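Local coordinates for citrate synthase (Sulfolobus solfataricus, PDB 1O7X), which belongs to the citrate synthase family of largely helical enzymes and is built here as a dimer of two copies of the same chain, at residues L28-G32 with Y33-D37; K88-A92 with I93-E97; I346-V350 with E351-R355; R163-T167 with D168-A172. All blocks are in the same frame, centred on the assembly; numbering follows the deposited sequence.

Interaction 1 of 4, residues L28-G32 with Y33-D37; sequences LRYRG and YNIED
Leu28 meets Ile35 from both backbone and side chain: its carbonyl O accepts a hydrogen bond from Ile35 N at 3.1 Å, and its CD2 branch lies 3.4 Å from Ile35 CD1. The two side chains run obliquely to each other, CB and CG of Leu28 also resting on the CG1-CD1 arm of Ile35, while Pro266 and Arg267 border both residues. Arg29 sits opposite Asn34 in a non-hydrogen-bonded antiparallel pair, and the two side chains travel the same way, side by side. An extended chain from CG to NE carries the arginine to the amide, where NE donates to Asn34 OD1 at 2.5 Å. The acceptor lies in the guanidinium plane and is met nearly head-on down its C=O bond, although the amide plane is turned 54° from the guanidinium. Asn34 ND2 adds a weak bond to Asp37 OD2 on the first turn of the helix, and Tyr368 of the second subunit packs on Arg29 and Asn34. Tyr30 and Tyr33 form the hydrogen-bonded pair that closes a tight beta hairpin through a type I' turn: Tyr30 N reaches Tyr33 O at 2.9 Å, and Tyr33 N returns to Tyr30 O at 3.1 Å, approaching from well above the carbonyl plane. The hydroxyl of Tyr30 is bonded to Ile178 O. Arg31 sends its guanidinium to Leu50 O and Met51 O, and its carbonyl O lies obliquely beside the Tyr33 ring, near CD1. Gly32, phi +91°, supplies the last inner residue of the turn, its carbonyl carbon oblique to the Tyr33 ring.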
loop_
_atom_site.group_PDB
_atom_site.type_symbol
_atom_site.label_atom_id
_atom_site.label_comp_id
_atom_site.label_asym_id
_atom_site.label_seq_id
_atom_site.Cartn_x
_atom_site.Cartn_y
_atom_site.Cartn_z
ATOM N N LEU A 28 28.384 -4.379 -4.585
ATOM C CA LEU A 28 27.167 -4.424 -3.795
ATOM C C LEU A 28 27.477 -4.885 -2.382
ATOM O O LEU A 28 27.902 -6.029 -2.168
ATOM C CB LEU A 28 26.105 -5.332 -4.428
ATOM C CG LEU A 28 24.823 -5.521 -3.608
ATOM C CD1 LEU A 28 24.047 -4.221 -3.454
ATOM C CD2 LEU A 28 23.934 -6.585 -4.236
ATOM N N ARG A 29 27.286 -4.035 -1.378
ATOM C CA ARG A 29 27.554 -4.512 -0.013
ATOM C C ARG A 29 26.360 -4.254 0.893
ATOM O O ARG A 29 25.590 -3.307 0.734
ATOM C CB ARG A 29 28.786 -3.880 0.606
ATOM C CG ARG A 29 29.963 -3.476 -0.262
ATOM C CD ARG A 29 31.223 -3.379 0.585
ATOM N NE ARG A 29 32.427 -3.433 -0.227
ATOM C CZ ARG A 29 33.100 -2.347 -0.597
ATOM N NH1 ARG A 29 32.705 -1.132 -0.236
ATOM N NH2 ARG A 29 34.190 -2.510 -1.335
ATOM N N TYR A 30 26.207 -5.092 1.895
ATOM C CA TYR A 30 25.158 -4.987 2.889
ATOM C C TYR A 30 25.838 -4.728 4.235
ATOM O O TYR A 30 26.498 -5.605 4.770
ATOM C CB TYR A 30 24.332 -6.240 3.019
ATOM C CG TYR A 30 23.479 -6.707 1.879
ATOM C CD1 TYR A 30 23.145 -8.062 1.820
ATOM C CD2 TYR A 30 22.960 -5.874 0.903
ATOM C CE1 TYR A 30 22.340 -8.570 0.815
ATOM C CE2 TYR A 30 22.157 -6.361 -0.113
ATOM C CZ TYR A 30 21.862 -7.698 -0.145
ATOM O OH TYR A 30 21.091 -8.221 -1.145
ATOM N N ARG A 31 25.658 -3.534 4.779
ATOM C CA ARG A 31 26.238 -3.127 6.043
ATOM C C ARG A 31 27.761 -3.156 5.986
ATOM O O ARG A 31 28.323 -3.570 6.993
ATOM C CB ARG A 31 25.825 -4.064 7.173
ATOM C CG ARG A 31 24.363 -4.095 7.511
ATOM C CD ARG A 31 24.017 -3.056 8.548
ATOM N NE ARG A 31 22.814 -3.447 9.284
ATOM C CZ ARG A 31 22.079 -2.504 9.889
ATOM N NH1 ARG A 31 22.491 -1.244 9.792
ATOM N NH2 ARG A 31 20.997 -2.858 10.562
ATOM N N GLY A 32 28.393 -2.847 4.868
ATOM C CA GLY A 32 29.827 -2.953 4.718
ATOM C C GLY A 32 30.346 -4.287 4.178
ATOM O O GLY A 32 31.442 -4.336 3.598
ATOM N N TYR A 33 29.588 -5.372 4.312
ATOM C CA TYR A 33 29.989 -6.687 3.850
ATOM C C TYR A 33 29.701 -6.954 2.394
ATOM O O TYR A 33 28.559 -6.723 2.032
ATOM C CB TYR A 33 29.280 -7.742 4.723
ATOM C CG TYR A 33 29.706 -7.553 6.170
ATOM C CD1 TYR A 33 28.975 -6.740 7.018
ATOM C CD2 TYR A 33 30.878 -8.132 6.654
ATOM C CE1 TYR A 33 29.370 -6.543 8.323
ATOM C CE2 TYR A 33 31.282 -7.934 7.956
ATOM C CZ TYR A 33 30.526 -7.139 8.796
ATOM O OH TYR A 33 30.896 -6.931 10.115
ATOM N N ASN A 34 30.616 -7.436 1.569
ATOM C CA ASN A 34 30.340 -7.702 0.168
ATOM C C ASN A 34 29.394 -8.882 -0.020
ATOM O O ASN A 34 29.425 -9.806 0.798
ATOM C CB ASN A 34 31.594 -8.029 -0.645
ATOM C CG ASN A 34 32.756 -7.158 -0.218
ATOM O OD1 ASN A 34 32.668 -5.933 -0.203
ATOM N ND2 ASN A 34 33.823 -7.854 0.163
ATOM N N ILE A 35 28.629 -8.850 -1.122
ATOM C CA ILE A 35 27.688 -9.944 -1.337
ATOM C C ILE A 35 28.472 -11.257 -1.367
ATOM O O ILE A 35 28.062 -12.188 -0.680
ATOM C CB ILE A 35 26.776 -9.975 -2.566
ATOM C CG1 ILE A 35 26.934 -8.752 -3.454
ATOM C CG2 ILE A 35 25.328 -10.133 -2.070
ATOM C CD1 ILE A 35 26.361 -8.939 -4.846
ATOM N N GLU A 36 29.543 -11.239 -2.155
ATOM C CA GLU A 36 30.433 -12.389 -2.284
ATOM C C GLU A 36 30.762 -13.021 -0.937
ATOM O O GLU A 36 30.560 -14.232 -0.788
ATOM C CB GLU A 36 31.716 -11.971 -2.996
ATOM C CG GLU A 36 31.590 -11.555 -4.452
ATOM C CD GLU A 36 31.268 -10.081 -4.627
ATOM O OE1 GLU A 36 31.380 -9.331 -3.628
ATOM O OE2 GLU A 36 30.895 -9.653 -5.737
ATOM N N ASP A 37 31.188 -12.245 0.066
ATOM C CA ASP A 37 31.485 -12.893 1.345
ATOM C C ASP A 37 30.257 -13.576 1.910
ATOM O O ASP A 37 30.373 -14.747 2.306
ATOM C CB ASP A 37 32.214 -11.972 2.312
ATOM C CG ASP A 37 33.478 -11.432 1.665
ATOM O OD1 ASP A 37 34.284 -12.206 1.111
ATOM O OD2 ASP A 37 33.689 -10.203 1.664
#

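Interaction 2 of 4, residues K88-A92 with I93-E97; sequences KEADA and IGLLE
Asp91 and Ile93 run side by side and point the same way, the carboxylate lying alongside the first part of the isoleucine. With CG anti to the backbone N (chi1 172°), Asp91 swings its OD1 forward to Ile93 N, a hydrogen bond of 2.6 Å that meets the oxygen nearly along its C-O bond. This is an Asx turn used as an N-cap: the aspartate precedes helix 92-106 and satisfies an amide of its first turn. The same oxygen lies 3.4 Å from Ile93 CB. A negative carboxylate here would probably interact well with the positive end of the helix dipole. The backbone takes over from the side chain further on, Leu95 N donating to Asp91 O at 3.2 Å and Leu96 N to Ala92 O at 3.0 Å. Ala90 turns its methyl toward the helix, and CB meets Leu95 CD2 at 3.9 Å, an apolar contact between N' and N4, the positions of a hydrophobic staple. Around this helix start, Leu95 and Leu96 pack on Val134 of helix 116-138, Ile93 reaches Leu213 of helix 202-213 and Thr331 of helix 330-352, and Ser105 of the second subunit touches Ala90 and Leu95.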
loop_
_atom_site.group_PDB
_atom_site.type_symbol
_atom_site.label_atom_id
_atom_site.label_comp_id
_atom_site.label_asym_id
_atom_site.label_seq_id
_atom_site.Cartn_x
_atom_site.Cartn_y
_atom_site.Cartn_z
ATOM N N LYS A 88 -7.787 -19.343 -8.498
ATOM C CA LYS A 88 -6.456 -19.912 -8.704
ATOM C C LYS A 88 -5.683 -19.137 -9.760
ATOM O O LYS A 88 -4.458 -19.044 -9.680
ATOM C CB LYS A 88 -6.510 -21.391 -9.017
ATOM C CG LYS A 88 -6.322 -21.849 -10.452
ATOM C CD LYS A 88 -5.903 -23.314 -10.388
ATOM C CE LYS A 88 -5.572 -23.833 -11.768
ATOM N NZ LYS A 88 -5.718 -25.312 -11.755
ATOM N N GLU A 89 -6.346 -18.521 -10.717
ATOM C CA GLU A 89 -5.713 -17.728 -11.745
ATOM C C GLU A 89 -5.358 -16.318 -11.288
ATOM O O GLU A 89 -4.950 -15.520 -12.142
ATOM C CB GLU A 89 -6.590 -17.680 -12.996
ATOM C CG GLU A 89 -7.710 -18.707 -13.062
ATOM C CD GLU A 89 -8.875 -18.348 -12.153
ATOM O OE1 GLU A 89 -9.180 -17.142 -12.067
ATOM O OE2 GLU A 89 -9.484 -19.230 -11.513
ATOM N N ALA A 90 -5.521 -15.956 -10.011
ATOM C CA ALA A 90 -5.133 -14.610 -9.599
ATOM C C ALA A 90 -3.607 -14.454 -9.736
ATOM O O ALA A 90 -2.856 -15.406 -9.582
ATOM C CB ALA A 90 -5.503 -14.292 -8.154
ATOM N N ASP A 91 -3.135 -13.237 -9.945
ATOM C CA ASP A 91 -1.709 -12.988 -9.940
ATOM C C ASP A 91 -1.238 -13.343 -8.519
ATOM O O ASP A 91 -1.982 -13.214 -7.542
ATOM C CB ASP A 91 -1.388 -11.573 -10.350
ATOM C CG ASP A 91 0.052 -11.138 -10.204
ATOM O OD1 ASP A 91 0.726 -11.325 -9.161
ATOM O OD2 ASP A 91 0.539 -10.558 -11.208
ATOM N N ALA A 92 0.031 -13.731 -8.417
ATOM C CA ALA A 92 0.599 -14.236 -7.187
ATOM C C ALA A 92 0.896 -13.125 -6.197
ATOM O O ALA A 92 0.762 -13.316 -4.960
ATOM C CB ALA A 92 1.795 -15.124 -7.484
ATOM N N ILE A 93 1.239 -11.967 -6.740
ATOM C CA ILE A 93 1.496 -10.821 -5.844
ATOM C C ILE A 93 0.187 -10.387 -5.187
ATOM O O ILE A 93 0.165 -10.017 -4.016
ATOM C CB ILE A 93 2.161 -9.670 -6.609
ATOM C CG1 ILE A 93 3.536 -10.069 -7.120
ATOM C CG2 ILE A 93 2.189 -8.390 -5.784
ATOM C CD1 ILE A 93 4.456 -10.891 -6.240
ATOM N N GLY A 94 -0.912 -10.498 -5.934
ATOM C CA GLY A 94 -2.260 -10.173 -5.538
ATOM C C GLY A 94 -2.653 -11.048 -4.354
ATOM O O GLY A 94 -3.162 -10.593 -3.324
ATOM N N LEU A 95 -2.369 -12.343 -4.531
ATOM C CA LEU A 95 -2.694 -13.307 -3.473
ATOM C C LEU A 95 -1.845 -12.958 -2.267
ATOM O O LEU A 95 -2.364 -13.070 -1.173
ATOM C CB LEU A 95 -2.482 -14.749 -3.883
ATOM C CG LEU A 95 -3.345 -15.428 -4.941
ATOM C CD1 LEU A 95 -2.853 -16.837 -5.250
ATOM C CD2 LEU A 95 -4.799 -15.516 -4.512
ATOM N N LEU A 96 -0.584 -12.547 -2.427
ATOM C CA LEU A 96 0.257 -12.191 -1.295
ATOM C C LEU A 96 -0.374 -11.015 -0.564
ATOM O O LEU A 96 -0.680 -11.143 0.622
ATOM C CB LEU A 96 1.662 -11.890 -1.765
ATOM C CG LEU A 96 2.858 -12.795 -1.574
ATOM C CD1 LEU A 96 2.570 -14.069 -0.798
ATOM C CD2 LEU A 96 3.490 -13.087 -2.935
ATOM N N GLU A 97 -0.670 -9.931 -1.253
ATOM C CA GLU A 97 -1.408 -8.774 -0.746
ATOM C C GLU A 97 -2.603 -9.178 0.122
ATOM O O GLU A 97 -2.845 -8.725 1.263
ATOM C CB GLU A 97 -1.836 -8.021 -1.992
ATOM C CG GLU A 97 -2.022 -6.527 -2.098
ATOM C CD GLU A 97 -2.309 -6.151 -3.543
ATOM O OE1 GLU A 97 -3.284 -6.722 -4.096
ATOM O OE2 GLU A 97 -1.630 -5.346 -4.195
#

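Interaction 3 of 4, residues I346-V350 with E351-R355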
loop_
_atom_site.group_PDB
_atom_site.type_symbol
_atom_site.label_atom_id
_atom_site.label_comp_id
_atom_site.label_asym_id
_atom_site.label_seq_id
_atom_site.Cartn_x
_atom_site.Cartn_y
_atom_site.Cartn_z
ATOM N N ILE A 346 11.938 -0.063 6.966
ATOM C CA ILE A 346 10.914 0.629 7.770
ATOM C C ILE A 346 11.381 0.671 9.219
ATOM O O ILE A 346 11.205 1.708 9.863
ATOM C CB ILE A 346 9.502 0.031 7.648
ATOM C CG1 ILE A 346 9.442 -1.369 8.234
ATOM C CG2 ILE A 346 9.080 0.046 6.180
ATOM C CD1 ILE A 346 8.157 -2.110 8.009
ATOM N N ILE A 347 12.053 -0.387 9.696
ATOM C CA ILE A 347 12.531 -0.343 11.064
ATOM C C ILE A 347 13.586 0.756 11.207
ATOM O O ILE A 347 13.521 1.576 12.132
ATOM C CB ILE A 347 13.038 -1.685 11.612
ATOM C CG1 ILE A 347 11.970 -2.753 11.460
ATOM C CG2 ILE A 347 13.418 -1.506 13.097
ATOM C CD1 ILE A 347 12.183 -4.111 12.063
ATOM N N GLU A 348 14.526 0.829 10.263
ATOM C CA GLU A 348 15.558 1.865 10.343
ATOM C C GLU A 348 14.901 3.241 10.364
ATOM O O GLU A 348 15.329 4.133 11.079
ATOM C CB GLU A 348 16.546 1.744 9.186
ATOM C CG GLU A 348 17.499 2.918 9.053
ATOM C CD GLU A 348 18.607 2.632 8.059
ATOM O OE1 GLU A 348 18.280 2.470 6.868
ATOM O OE2 GLU A 348 19.799 2.568 8.453
ATOM N N TYR A 349 13.892 3.396 9.505
ATOM C CA TYR A 349 13.114 4.619 9.382
ATOM C C TYR A 349 12.364 4.992 10.648
ATOM O O TYR A 349 12.569 6.087 11.157
ATOM C CB TYR A 349 12.157 4.484 8.188
ATOM C CG TYR A 349 11.516 5.806 7.828
ATOM C CD1 TYR A 349 12.230 6.752 7.121
ATOM C CD2 TYR A 349 10.215 6.114 8.234
ATOM C CE1 TYR A 349 11.674 7.966 6.789
ATOM C CE2 TYR A 349 9.655 7.333 7.900
ATOM C CZ TYR A 349 10.377 8.251 7.171
ATOM O OH TYR A 349 9.841 9.470 6.854
ATOM N N VAL A 350 11.548 4.121 11.218
ATOM C CA VAL A 350 10.827 4.456 12.438
ATOM C C VAL A 350 11.749 4.676 13.628
ATOM O O VAL A 350 11.481 5.577 14.433
ATOM C CB VAL A 350 9.767 3.381 12.761
ATOM C CG1 VAL A 350 8.987 3.725 14.025
ATOM C CG2 VAL A 350 8.783 3.174 11.617
ATOM N N GLU A 351 12.819 3.910 13.832
ATOM C CA GLU A 351 13.638 4.072 15.022
ATOM C C GLU A 351 14.618 5.241 15.018
ATOM O O GLU A 351 14.935 5.753 16.104
ATOM C CB GLU A 351 14.418 2.790 15.328
ATOM C CG GLU A 351 13.563 1.677 15.904
ATOM C CD GLU A 351 14.343 0.390 16.134
ATOM O OE1 GLU A 351 13.708 -0.698 16.202
ATOM O OE2 GLU A 351 15.596 0.540 16.246
ATOM N N GLU A 352 15.096 5.673 13.849
ATOM C CA GLU A 352 16.055 6.748 13.796
ATOM C C GLU A 352 15.659 7.987 13.030
ATOM O O GLU A 352 16.137 9.081 13.393
ATOM C CB GLU A 352 17.353 6.291 13.105
ATOM C CG GLU A 352 17.866 4.907 13.442
ATOM C CD GLU A 352 19.120 4.577 12.648
ATOM O OE1 GLU A 352 19.579 5.430 11.851
ATOM O OE2 GLU A 352 19.620 3.445 12.829
ATOM N N GLN A 353 14.950 7.857 11.929
ATOM C CA GLN A 353 14.624 9.021 11.103
ATOM C C GLN A 353 13.135 9.329 11.014
ATOM O O GLN A 353 12.685 9.903 10.012
ATOM C CB GLN A 353 15.122 8.656 9.699
ATOM C CG GLN A 353 16.591 8.417 9.517
ATOM C CD GLN A 353 16.967 8.181 8.060
ATOM O OE1 GLN A 353 16.868 9.089 7.218
ATOM N NE2 GLN A 353 17.426 6.947 7.848
ATOM N N HIS A 354 12.333 8.896 11.990
ATOM C CA HIS A 354 10.900 9.026 11.890
ATOM C C HIS A 354 10.341 10.381 11.451
ATOM O O HIS A 354 10.354 11.326 12.221
ATOM C CB HIS A 354 10.144 8.604 13.171
ATOM C CG HIS A 354 8.668 8.645 12.896
ATOM N ND1 HIS A 354 8.042 7.643 12.187
ATOM C CD2 HIS A 354 7.722 9.581 13.124
ATOM C CE1 HIS A 354 6.767 7.940 12.006
ATOM N NE2 HIS A 354 6.558 9.121 12.562
ATOM N N ARG A 355 9.728 10.442 10.273
ATOM C CA ARG A 355 8.925 11.580 9.902
ATOM C C ARG A 355 7.732 11.080 9.072
ATOM O O ARG A 355 7.815 10.105 8.333
ATOM C CB ARG A 355 9.603 12.746 9.204
ATOM C CG ARG A 355 9.812 13.944 10.123
ATOM C CD ARG A 355 9.759 15.287 9.385
ATOM N NE ARG A 355 10.508 16.287 10.148
ATOM C CZ ARG A 355 9.992 17.104 11.052
ATOM N NH1 ARG A 355 8.700 17.130 11.358
ATOM N NH2 ARG A 355 10.809 17.938 11.711
#
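Tyr349 OH donates to Arg355 O at 2.6 Å, tying the last turns of helix 330-352 to the chain that leaves it. The arrangement is a helix C-terminus at which a tyrosine reaches past the final turn. Chi1 of -169° swings the ring away from the Tyr349 amide and out along the departing chain; Arg355 O lies at the ring edge, near its plane, whereas Gln353 O stands over one face, displaced toward the rim. The helical bonding fades over the same residues. Glu351 N meets Ile347 O at 3.0 Å with a nearly straight N-H (168°), Glu352 N reaches Glu348 O at 3.2 Å, and Gln353 N makes a weak bond to Tyr349 O. Gln353 then leaves helical angles, its amide NE2 bonded to Val15 O. One turn apart on the helix, Glu348 OE2 and Glu352 OE1 lie 4.4 Å from each other. That closeness is probably offset by the other partners of Glu348, a salt bridge to Lys14 and hydrogen bonds to Thr16 OG1 and Asn17 N. Beyond the helix, His354 packs on Leu217 of the second subunit. On another side of the helix Ile347 and Glu351 lie alongside each other, the extended glutamate running beside the isoleucine with Glu351 CD 3.7 Å from Ile347 CG2.

Interaction 4 of 4, residues R163-T167 with D168-A172; sequences REPTT and DEINA
Arg163 presents the edge of its guanidinium to the carboxylate of Glu169, the two planes turned 51° apart and the side chains crossing at about a right angle. The link is a salt bridge with a long, weak hydrogen bond, Arg163 NH2 to Glu169 OE2 at 3.4 Å; Glu169 OE2 also bridges to Arg281, and Arg163 NH2 bonds to Leu323 O. Phe161 adds a cation-pi contact to the arginine. The other carboxylate oxygen, Glu169 OE1, accepts from Thr166 N at 2.9 Å on its anti side, the donor somewhat out of plane. Glu169 CG stands beside the backbone N, and the chain, extended from there, runs back along the N-terminal end to Thr166 N. Thr166 chi1 of 79° sets OG1 between backbone N and carbonyl carbon, facing the helix start, where Glu169 N donates to it at 3.3 Å, almost straight (178°). Pro165 CG packs on Ile170 CG1 at 3.9 Å, the proline ring and the isoleucine branch meeting at a slant. Ile170 N to Thr166 O and Asn171 N to Thr167 O, both 2.8 Å, begin the helical bonding. Reciprocal bonds between N-cap and N3 define the capping box, which here opens helix 167-180.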
loop_
_atom_site.group_PDB
_atom_site.type_symbol
_atom_site.label_atom_id
_atom_site.label_comp_id
_atom_site.label_asym_id
_atom_site.label_seq_id
_atom_site.Cartn_x
_atom_site.Cartn_y
_atom_site.Cartn_z
ATOM N N ARG A 163 8.613 -32.638 -1.095
ATOM C CA ARG A 163 9.653 -33.456 -1.700
ATOM C C ARG A 163 10.942 -33.005 -1.022
ATOM O O ARG A 163 11.148 -31.785 -0.947
ATOM C CB ARG A 163 9.637 -33.185 -3.198
ATOM C CG ARG A 163 10.881 -33.304 -4.039
ATOM C CD ARG A 163 10.751 -32.670 -5.423
ATOM N NE ARG A 163 11.704 -31.584 -5.613
ATOM C CZ ARG A 163 11.555 -30.393 -6.177
ATOM N NH1 ARG A 163 10.411 -29.966 -6.723
ATOM N NH2 ARG A 163 12.595 -29.550 -6.223
ATOM N N GLU A 164 11.723 -33.892 -0.436
ATOM C CA GLU A 164 12.948 -33.447 0.244
ATOM C C GLU A 164 13.943 -32.909 -0.777
ATOM O O GLU A 164 14.299 -33.582 -1.737
ATOM C CB GLU A 164 13.544 -34.597 1.048
ATOM C CG GLU A 164 14.750 -34.287 1.915
ATOM C CD GLU A 164 14.367 -33.988 3.358
ATOM O OE1 GLU A 164 13.250 -34.362 3.785
ATOM O OE2 GLU A 164 15.206 -33.373 4.060
ATOM N N PRO A 165 14.379 -31.673 -0.586
ATOM C CA PRO A 165 15.326 -31.024 -1.476
ATOM C C PRO A 165 16.727 -31.575 -1.292
ATOM O O PRO A 165 16.926 -32.351 -0.365
ATOM C CB PRO A 165 15.254 -29.554 -1.088
ATOM C CG PRO A 165 14.751 -29.519 0.304
ATOM C CD PRO A 165 13.981 -30.791 0.535
ATOM N N THR A 166 17.667 -31.184 -2.135
ATOM C CA THR A 166 19.046 -31.629 -2.053
ATOM C C THR A 166 19.968 -30.475 -1.671
ATOM O O THR A 166 19.654 -29.329 -1.969
ATOM C CB THR A 166 19.654 -32.139 -3.378
ATOM O OG1 THR A 166 20.022 -31.000 -4.176
ATOM C CG2 THR A 166 18.712 -33.035 -4.163
ATOM N N THR A 167 21.162 -30.767 -1.197
ATOM C CA THR A 167 22.136 -29.729 -0.891
ATOM C C THR A 167 22.196 -28.632 -1.943
ATOM O O THR A 167 22.057 -27.446 -1.613
ATOM C CB THR A 167 23.532 -30.376 -0.742
ATOM O OG1 THR A 167 23.382 -31.375 0.270
ATOM C CG2 THR A 167 24.582 -29.357 -0.351
ATOM N N ASP A 168 22.397 -28.984 -3.209
ATOM C CA ASP A 168 22.469 -27.998 -4.280
ATOM C C ASP A 168 21.231 -27.110 -4.269
ATOM O O ASP A 168 21.357 -25.890 -4.320
ATOM C CB ASP A 168 22.676 -28.674 -5.643
ATOM C CG ASP A 168 24.072 -29.246 -5.810
ATOM O OD1 ASP A 168 24.901 -29.140 -4.876
ATOM O OD2 ASP A 168 24.376 -29.805 -6.886
ATOM N N GLU A 169 20.057 -27.727 -4.221
ATOM C CA GLU A 169 18.782 -27.040 -4.156
ATOM C C GLU A 169 18.670 -26.115 -2.949
ATOM O O GLU A 169 18.578 -24.882 -3.097
ATOM C CB GLU A 169 17.662 -28.086 -4.095
ATOM C CG GLU A 169 17.660 -28.958 -5.340
ATOM C CD GLU A 169 16.466 -29.882 -5.398
ATOM O OE1 GLU A 169 16.058 -30.456 -4.377
ATOM O OE2 GLU A 169 15.919 -30.036 -6.504
ATOM N N ILE A 170 18.846 -26.667 -1.741
ATOM C CA ILE A 170 18.785 -25.874 -0.524
ATOM C C ILE A 170 19.735 -24.696 -0.612
ATOM O O ILE A 170 19.443 -23.614 -0.123
ATOM C CB ILE A 170 19.139 -26.660 0.748
ATOM C CG1 ILE A 170 18.164 -27.823 0.889
ATOM C CG2 ILE A 170 19.152 -25.756 1.977
ATOM C CD1 ILE A 170 18.344 -28.635 2.137
ATOM N N ASN A 171 20.903 -24.933 -1.172
ATOM C CA ASN A 171 21.912 -23.921 -1.354
ATOM C C ASN A 171 21.472 -22.840 -2.331
ATOM O O ASN A 171 21.727 -21.650 -2.107
ATOM C CB ASN A 171 23.159 -24.630 -1.908
ATOM C CG ASN A 171 24.298 -23.627 -1.907
ATOM O OD1 ASN A 171 24.772 -23.316 -0.806
ATOM N ND2 ASN A 171 24.679 -23.148 -3.083
ATOM N N ALA A 172 20.872 -23.259 -3.448
ATOM C CA ALA A 172 20.477 -22.287 -4.477
ATOM C C ALA A 172 19.341 -21.422 -3.943
ATOM O O ALA A 172 19.450 -20.195 -4.020
ATOM C CB ALA A 172 20.217 -22.957 -5.804
#

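Overall arrangement
Taken together, the four sites illustrate how local side-chain bonds finish secondary structure elements in a mainly helical chain. Interactions 2 and 4 both start helices, by an Asx turn and by a capping box respectively, with centres 26 Å apart; interaction 3 ends one, and interaction 1 joins a hairpin to a helix. None touches another. The closest approach is between interactions 1 and 3, whose nearest atoms are about 5 Å apart, while interactions 3 and 4 lie on opposite sides of the chain's centre with centres 37 Å apart. Interactions 1, 2 and 3 also touch the second subunit, whereas interaction 4 is contacted by its own chain alone within the dimer.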